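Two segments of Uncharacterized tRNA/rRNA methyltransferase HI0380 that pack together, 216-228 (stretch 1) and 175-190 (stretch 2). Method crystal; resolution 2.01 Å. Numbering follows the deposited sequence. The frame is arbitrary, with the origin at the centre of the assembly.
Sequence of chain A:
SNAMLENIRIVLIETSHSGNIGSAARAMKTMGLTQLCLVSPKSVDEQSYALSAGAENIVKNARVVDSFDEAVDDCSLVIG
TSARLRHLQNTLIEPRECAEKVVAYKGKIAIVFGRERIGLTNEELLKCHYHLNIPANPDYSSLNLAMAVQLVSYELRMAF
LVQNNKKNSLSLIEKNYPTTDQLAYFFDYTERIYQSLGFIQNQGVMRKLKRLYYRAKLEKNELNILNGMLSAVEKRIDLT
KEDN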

# COMPACT_ATOMS: atom_id res chain seq x y z
N ALA A 216 3.56 21.81 14.73
CA ALA A 216 3.46 21.60 13.28
C ALA A 216 4.78 21.86 12.53
O ALA A 216 5.17 21.08 11.65
CB ALA A 216 2.34 22.45 12.69
N LYS A 217 5.46 22.95 12.93
CA LYS A 217 6.61 23.51 12.21
C LYS A 217 6.12 23.89 10.80
O LYS A 217 6.28 23.14 9.82
CB LYS A 217 7.80 22.54 12.18
CG LYS A 217 9.17 23.26 12.37
CD LYS A 217 10.32 22.67 11.52
CE LYS A 217 10.46 21.15 11.70
NZ LYS A 217 11.56 20.56 10.87
N LEU A 218 5.48 25.05 10.71
CA LEU A 218 4.86 25.49 9.48
C LEU A 218 5.89 25.67 8.37
O LEU A 218 6.95 26.27 8.58
CB LEU A 218 4.16 26.85 9.71
CG LEU A 218 2.97 26.84 10.67
CD1 LEU A 218 2.42 28.25 10.81
CD2 LEU A 218 1.90 25.93 10.15
N GLU A 219 5.57 25.17 7.17
CA GLU A 219 6.36 25.58 6.01
C GLU A 219 5.97 27.03 5.61
O GLU A 219 4.87 27.50 5.94
CB GLU A 219 6.21 24.59 4.87
CG GLU A 219 6.94 23.26 5.13
CD GLU A 219 6.47 22.13 4.22
OE1 GLU A 219 6.00 22.41 3.10
OE2 GLU A 219 6.57 20.95 4.62
N LYS A 220 6.87 27.72 4.90
CA LYS A 220 6.61 29.10 4.47
C LYS A 220 5.38 29.18 3.56
O LYS A 220 4.58 30.12 3.69
CB LYS A 220 7.84 29.72 3.80
CG LYS A 220 7.69 31.21 3.39
CD LYS A 220 7.29 32.16 4.55
CE LYS A 220 6.89 33.56 4.02
NZ LYS A 220 8.02 34.23 3.27
N ASN A 221 5.20 28.19 2.69
CA ASN A 221 4.03 28.16 1.83
C ASN A 221 2.73 27.86 2.60
O ASN A 221 1.69 28.45 2.29
CB ASN A 221 4.22 27.27 0.60
CG ASN A 221 3.93 25.83 0.88
OD1 ASN A 221 2.96 25.26 0.35
ND2 ASN A 221 4.75 25.21 1.73
N GLU A 222 2.80 26.99 3.61
CA GLU A 222 1.72 26.84 4.58
C GLU A 222 1.41 28.15 5.33
O GLU A 222 0.23 28.58 5.44
CB GLU A 222 2.05 25.73 5.58
CG GLU A 222 2.08 24.34 4.96
CD GLU A 222 2.72 23.29 5.85
OE1 GLU A 222 3.38 23.64 6.84
OE2 GLU A 222 2.56 22.07 5.56
N LEU A 223 2.44 28.81 5.85
CA LEU A 223 2.20 30.11 6.47
C LEU A 223 1.49 31.01 5.45
O LEU A 223 0.51 31.66 5.79
CB LEU A 223 3.50 30.73 7.03
CG LEU A 223 3.38 32.06 7.80
CD1 LEU A 223 2.49 31.90 8.99
CD2 LEU A 223 4.78 32.49 8.24
N ASN A 224 1.94 31.00 4.20
CA ASN A 224 1.32 31.79 3.15
C ASN A 224 -0.18 31.56 3.00
O ASN A 224 -0.97 32.51 2.96
CB ASN A 224 2.05 31.62 1.82
CG ASN A 224 3.37 32.37 1.82
OD1 ASN A 224 3.58 33.22 2.68
ND2 ASN A 224 4.26 32.06 0.89
N ILE A 225 -0.57 30.28 2.94
CA ILE A 225 -1.97 29.94 2.88
C ILE A 225 -2.75 30.53 4.09
O ILE A 225 -3.78 31.16 3.90
CB ILE A 225 -2.15 28.39 2.76
CG1 ILE A 225 -2.05 27.95 1.29
CG2 ILE A 225 -3.49 27.95 3.30
CD1 ILE A 225 -0.64 27.81 0.74
N LEU A 226 -2.26 30.29 5.30
CA LEU A 226 -2.94 30.69 6.54
C LEU A 226 -3.08 32.19 6.74
O LEU A 226 -4.10 32.65 7.29
CB LEU A 226 -2.22 30.12 7.77
CG LEU A 226 -2.23 28.61 8.02
CD1 LEU A 226 -1.26 28.30 9.21
CD2 LEU A 226 -3.64 28.02 8.21
N ASN A 227 -2.04 32.93 6.35
CA ASN A 227 -2.07 34.38 6.29
C ASN A 227 -3.09 34.82 5.23
O ASN A 227 -3.81 35.81 5.44
CB ASN A 227 -0.67 34.97 5.99
CG ASN A 227 0.12 35.32 7.25
OD1 ASN A 227 -0.46 35.51 8.32
ND2 ASN A 227 1.46 35.41 7.14
N GLY A 228 -3.19 34.04 4.14
CA GLY A 228 -4.13 34.31 3.05
C GLY A 228 -5.59 34.12 3.45
O GLY A 228 -6.47 34.84 2.98
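Stretch 2, residues 175-190: KNYPTTDQLAYFFDYT

Two helices that run in nearly the same direction, each entered through a short extended lead-in, meet here in a mainly apolar contact with a single direct hydrogen bond, a weak one, between the two stretches, an example of segments that lie together largely through packing, with little direct polar pairing. In stretch 2, residues N176 to T179 are extended and the helix runs from T180 to T190 and beyond; in stretch 1, K217 leaves the preceding helix with positive phi, L218 and E219 are extended, and a new helix begins at K220. The axes of helices 180-190 and 220-228 make an angle of 22° between their N-to-C directions and approach to 10.7 Å. The backbones are nearer where the lead-in of stretch 2 passes the start of the stretch 1 helix, the CA atoms of P178 and K220 lying 4.7 Å apart, than farther along, where those of F186 and N227 are 6.5 Å apart.

The lead-in of stretch 2 lies against the turn into the stretch 1 helix. K220 N donates to N176 O at 3.4 Å, nearly straight at 166° but long, and so weak. P178 fits closely beside this link: its CD is 3.0 Å from L218 O and 3.4 Å from K220 N. K220 points toward stretch 2 and lays its chain along P178, with K220 CD 4.0 Å from P178 CB. Y177 directs its CB away from stretch 1, yet its ring returns to it, with L218 O near the ring plane at the edge, 3.1 Å from Y177 CD1. The side chain of N176 also reaches across, bringing ND2 to 3.1 Å from K220 CB.

Each helix start is braced from within its own stretch. T179 is the N-cap residue of stretch 2: Q182 N donates to T179 OG1 at 3.1 Å, and T179 N donates in return to Q182 OE1 at 2.7 Å. In stretch 1, E219 holds the N-cap position, and its backbone N donates to E222 OE1 at 2.7 Å.

Beyond the lead-in, leucines and aromatic rings supply the apolar contacts. L223 points toward stretch 2 and touches several residues, its CD2 lying 3.3 Å from P178 CB and 3.8 Å from Q182 CB, while its CD1 lies 3.6 Å from F186 CB. L183 extends its side chain to L218, with 3.6 Å between L183 CD2 and L218 CD1. One turn on from Q182, F186 also points toward stretch 1, and its CE1 lies 3.6 Å from L226 CB. The edge of its ring meets N227, whose OD1 is 3.3 Å from F186 CD1; the same OD1 is 3.7 Å from Y189 CD2, again at a ring edge.

One water bridges the stretches. Water 1 donates to Q182 O at 2.8 Å and accepts from N227 ND2 at 2.7 Å, so N227 ND2, 4.9 Å from Q182 O, is joined to it through the water. By contrast, Q182 NE2 and K220 NZ, 3.4 Å apart, are both donors and form no hydrogen bond. Nearness alone does not make a polar link.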

# COMPACT_ATOMS: atom_id res chain seq x y z
N LYS A 175 14.31 24.18 2.37
CA LYS A 175 15.11 25.36 2.77
C LYS A 175 14.31 26.66 2.92
O LYS A 175 14.88 27.73 3.15
CB LYS A 175 16.31 25.55 1.81
N ASN A 176 12.98 26.56 2.78
CA ASN A 176 12.08 27.67 3.08
C ASN A 176 11.13 27.40 4.25
O ASN A 176 10.03 26.81 4.10
CB ASN A 176 11.32 28.12 1.84
CG ASN A 176 10.57 29.42 2.07
OD1 ASN A 176 10.89 30.19 3.00
ND2 ASN A 176 9.57 29.69 1.22
N TYR A 177 11.58 27.83 5.43
CA TYR A 177 10.74 27.88 6.61
C TYR A 177 10.58 29.36 6.97
O TYR A 177 11.49 30.14 6.79
CB TYR A 177 11.35 27.11 7.78
CG TYR A 177 11.07 25.62 7.74
CD1 TYR A 177 9.83 25.12 8.13
CD2 TYR A 177 12.05 24.71 7.31
CE1 TYR A 177 9.56 23.75 8.09
CE2 TYR A 177 11.79 23.33 7.27
CZ TYR A 177 10.54 22.86 7.67
OH TYR A 177 10.26 21.51 7.64
N PRO A 178 9.40 29.74 7.48
CA PRO A 178 9.23 31.15 7.84
C PRO A 178 10.19 31.59 8.95
O PRO A 178 10.70 30.77 9.70
CB PRO A 178 7.79 31.21 8.37
CG PRO A 178 7.45 29.78 8.73
CD PRO A 178 8.22 28.92 7.78
N THR A 179 10.40 32.89 9.05
CA THR A 179 11.26 33.44 10.09
C THR A 179 10.44 33.53 11.37
O THR A 179 9.22 33.37 11.34
CB THR A 179 11.80 34.82 9.70
OG1 THR A 179 10.70 35.72 9.47
CG2 THR A 179 12.64 34.73 8.45
N THR A 180 11.12 33.76 12.48
CA THR A 180 10.48 33.93 13.79
C THR A 180 9.49 35.08 13.73
O THR A 180 8.40 35.00 14.28
CB THR A 180 11.51 34.29 14.95
OG1 THR A 180 12.65 33.42 14.91
CG2 THR A 180 10.86 34.12 16.31
N ASP A 181 9.90 36.18 13.11
CA ASP A 181 9.03 37.34 12.98
C ASP A 181 7.82 37.05 12.05
O ASP A 181 6.69 37.51 12.26
CB ASP A 181 9.86 38.56 12.58
CG ASP A 181 10.48 38.46 11.19
OD1 ASP A 181 11.46 37.70 10.98
OD2 ASP A 181 10.05 39.22 10.31
N GLN A 182 8.03 36.26 11.02
CA GLN A 182 6.89 35.98 10.15
C GLN A 182 5.78 35.28 10.92
O GLN A 182 4.62 35.72 10.89
CB GLN A 182 7.34 35.22 8.93
CG GLN A 182 7.87 36.13 7.87
CD GLN A 182 8.79 35.44 6.90
OE1 GLN A 182 9.21 34.32 7.13
NE2 GLN A 182 9.13 36.12 5.82
N LEU A 183 6.15 34.23 11.67
CA LEU A 183 5.17 33.43 12.44
C LEU A 183 4.53 34.29 13.54
O LEU A 183 3.33 34.23 13.81
CB LEU A 183 5.86 32.25 13.11
CG LEU A 183 6.40 31.06 12.34
CD1 LEU A 183 7.17 30.15 13.30
CD2 LEU A 183 5.25 30.23 11.71
N ALA A 184 5.36 35.10 14.17
CA ALA A 184 4.89 35.96 15.21
C ALA A 184 3.87 36.90 14.63
O ALA A 184 2.80 37.08 15.20
CB ALA A 184 6.09 36.75 15.86
N TYR A 185 4.17 37.49 13.47
CA TYR A 185 3.23 38.40 12.84
C TYR A 185 1.91 37.68 12.67
O TYR A 185 0.84 38.26 12.92
CB TYR A 185 3.74 38.88 11.48
CG TYR A 185 2.79 39.85 10.83
CD1 TYR A 185 3.06 41.22 10.88
CD2 TYR A 185 1.59 39.42 10.17
CE1 TYR A 185 2.23 42.14 10.33
CE2 TYR A 185 0.73 40.34 9.61
CZ TYR A 185 1.08 41.71 9.70
OH TYR A 185 0.32 42.71 9.15
N PHE A 186 1.99 36.42 12.24
CA PHE A 186 0.79 35.55 11.96
C PHE A 186 -0.05 35.33 13.22
O PHE A 186 -1.27 35.13 13.14
CB PHE A 186 1.25 34.17 11.47
CG PHE A 186 0.13 33.10 11.43
CD1 PHE A 186 -0.99 33.30 10.67
CD2 PHE A 186 0.23 31.91 12.16
CE1 PHE A 186 -2.00 32.32 10.61
CE2 PHE A 186 -0.77 30.96 12.15
CZ PHE A 186 -1.88 31.15 11.36
N PHE A 187 0.60 35.29 14.38
CA PHE A 187 -0.14 35.05 15.62
C PHE A 187 -0.88 36.31 16.02
O PHE A 187 -2.07 36.25 16.26
CB PHE A 187 0.76 34.53 16.76
CG PHE A 187 1.37 33.18 16.50
CD1 PHE A 187 0.57 32.09 16.08
CD2 PHE A 187 2.73 32.97 16.71
CE1 PHE A 187 1.14 30.84 15.85
CE2 PHE A 187 3.31 31.74 16.48
CZ PHE A 187 2.52 30.67 16.04
N ASP A 188 -0.20 37.46 16.05
CA ASP A 188 -0.89 38.74 16.28
C ASP A 188 -2.04 38.99 15.31
O ASP A 188 -3.08 39.51 15.71
CB ASP A 188 0.12 39.89 16.28
CG ASP A 188 1.20 39.68 17.31
OD1 ASP A 188 2.08 40.57 17.53
OD2 ASP A 188 1.13 38.60 17.94
N TYR A 189 -1.87 38.59 14.06
CA TYR A 189 -2.89 38.73 13.03
C TYR A 189 -4.11 37.82 13.31
O TYR A 189 -5.24 38.30 13.28
CB TYR A 189 -2.26 38.47 11.65
CG TYR A 189 -3.10 38.84 10.40
CD1 TYR A 189 -4.22 39.69 10.49
CD2 TYR A 189 -2.71 38.39 9.14
CE1 TYR A 189 -4.91 40.06 9.35
CE2 TYR A 189 -3.43 38.72 7.97
CZ TYR A 189 -4.53 39.56 8.09
OH TYR A 189 -5.24 39.92 6.96
N THR A 190 -3.88 36.53 13.56
CA THR A 190 -4.92 35.61 14.04
C THR A 190 -5.67 36.20 15.26
O THR A 190 -6.91 36.24 15.28
CB THR A 190 -4.31 34.23 14.43
OG1 THR A 190 -3.66 33.65 13.29
CG2 THR A 190 -5.38 33.27 14.97
O HOH W 1 3.71 36.40 8.33